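Local coordinates for protein mitochondrial edited mRNA stability factor 1 (Trypanosoma brucei, PDB 6NL1) that probably processes the 5' ends of mitochondrial mRNAs as a Nudix-family enzyme and, by its name, contributes to the stability of edited mRNAs, at residues 124-127 with 131-134. Residues are numbered along the deposited sequence; the frame is centred on the assembly and turned at random.
Sequences ELKY and VHIE. With SO4 (sulfate ion), chain C.
K126, on helix 120-129, reaches over to H132 at the start of strand 132-137. Its CG stands anti to the backbone N (chi1 179°), which sends the chain past V131 O. CB lies 3.4 Å from V131 O, and CG is a little farther from the same carbonyl. CD passes beside sulfate atoms O2 and O4. A bend at chi3 (-78°) then sets CE and NZ beside H132 ND1. CE comes to the edge of the imidazole, 3.4 Å from H132 ND1 and near the ring plane. At the tip, NZ donates a hydrogen bond to H132 ND1 at 2.8 Å, tilted 16° from that plane. NZ also donates a hydrogen bond to sulfate O1 at 3.0 Å and a weak one to O4. R119 is a second partner of the sulfate, which probably came from the crystallisation liquor. The far nitrogen of the ring is held too: H132 NE2 donates to E134 OE1 at 2.9 Å, approaching from above the carboxylate plane. With ND1 accepting and NE2 donating, the imidazole is probably neutral, and its rotation is fixed from both ends. The contact is a helix-to-strand connection. A short link that includes V131 leads from the helix into strand 132-137, which pairs antiparallel with strand 171-178 at the border of a four-stranded sheet. Behind the polar layer the packing is apolar. L125 and I133 cross at a slant, and their CD1 atoms meet tightly at 3.3 Å. I133 CD1 also lies 4.0 Å from L125 CB. Helix 180-193 covers L125 and V131 through C186, and I133 rests on V174 and L176 of the neighbouring strand. At the backbone, K126 CA makes a CA-H...O contact of 3.4 Å with V131 O.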
# COMPACT_ATOMS: atom_id res chain seq x y z
N GLU A 124 0.10 7.44 10.73
CA GLU A 124 -0.58 6.93 11.92
C GLU A 124 0.19 7.29 13.19
O GLU A 124 -0.40 7.65 14.21
CB GLU A 124 -0.84 5.42 11.86
CG GLU A 124 -1.68 4.98 13.05
CD GLU A 124 -2.04 3.50 13.07
OE1 GLU A 124 -1.63 2.74 12.17
OE2 GLU A 124 -2.73 3.12 14.03
N LEU A 125 1.51 7.17 13.13
CA LEU A 125 2.36 7.56 14.25
C LEU A 125 2.20 9.04 14.58
O LEU A 125 2.16 9.42 15.75
CB LEU A 125 3.83 7.22 13.94
CG LEU A 125 4.12 5.70 13.96
CD1 LEU A 125 5.43 5.34 13.27
CD2 LEU A 125 4.12 5.18 15.38
N LYS A 126 2.08 9.87 13.55
CA LYS A 126 1.87 11.29 13.77
C LYS A 126 0.51 11.54 14.41
O LYS A 126 0.38 12.34 15.33
CB LYS A 126 1.98 12.09 12.47
CG LYS A 126 1.73 13.58 12.70
CD LYS A 126 1.94 14.40 11.45
CE LYS A 126 3.41 14.63 11.18
NZ LYS A 126 3.61 15.43 9.93
N TYR A 127 -0.50 10.83 13.92
CA TYR A 127 -1.85 10.96 14.44
C TYR A 127 -1.87 10.60 15.92
O TYR A 127 -2.54 11.25 16.72
CB TYR A 127 -2.80 10.04 13.66
CG TYR A 127 -4.14 9.86 14.34
CD1 TYR A 127 -5.06 10.90 14.42
CD2 TYR A 127 -4.49 8.64 14.93
CE1 TYR A 127 -6.29 10.75 15.06
CE2 TYR A 127 -5.72 8.47 15.57
CZ TYR A 127 -6.61 9.54 15.63
OH TYR A 127 -7.83 9.40 16.26
N VAL A 131 4.38 13.14 16.51
CA VAL A 131 5.76 13.05 16.02
C VAL A 131 5.83 12.93 14.50
O VAL A 131 5.12 12.15 13.88
CB VAL A 131 6.51 11.85 16.66
CG1 VAL A 131 7.84 11.58 15.94
CG2 VAL A 131 6.72 12.13 18.15
N HIS A 132 6.70 13.73 13.90
CA HIS A 132 6.92 13.66 12.47
C HIS A 132 8.15 12.78 12.16
O HIS A 132 9.22 12.96 12.74
CB HIS A 132 7.11 15.06 11.89
CG HIS A 132 7.38 15.06 10.42
ND1 HIS A 132 6.38 14.94 9.48
CD2 HIS A 132 8.54 15.19 9.72
CE1 HIS A 132 6.91 14.98 8.27
NE2 HIS A 132 8.21 15.12 8.39
N ILE A 133 7.97 11.85 11.24
CA ILE A 133 9.02 10.90 10.85
C ILE A 133 9.54 11.14 9.43
O ILE A 133 8.77 11.33 8.49
CB ILE A 133 8.49 9.46 10.96
CG1 ILE A 133 8.36 9.07 12.43
CG2 ILE A 133 9.38 8.49 10.21
CD1 ILE A 133 7.55 7.81 12.65
N GLU A 134 10.86 11.14 9.29
CA GLU A 134 11.51 11.32 8.00
C GLU A 134 12.55 10.20 7.85
O GLU A 134 13.22 9.85 8.81
CB GLU A 134 12.18 12.70 7.96
CG GLU A 134 12.34 13.31 6.58
CD GLU A 134 11.03 13.75 5.98
OE1 GLU A 134 10.38 14.67 6.53
OE2 GLU A 134 10.64 13.18 4.94
S SO4 C . 2.30 12.89 7.58
O1 SO4 C . 2.60 14.30 7.34
O2 SO4 C . 0.96 12.77 8.14
O3 SO4 C . 2.36 12.14 6.32
O4 SO4 C . 3.28 12.33 8.52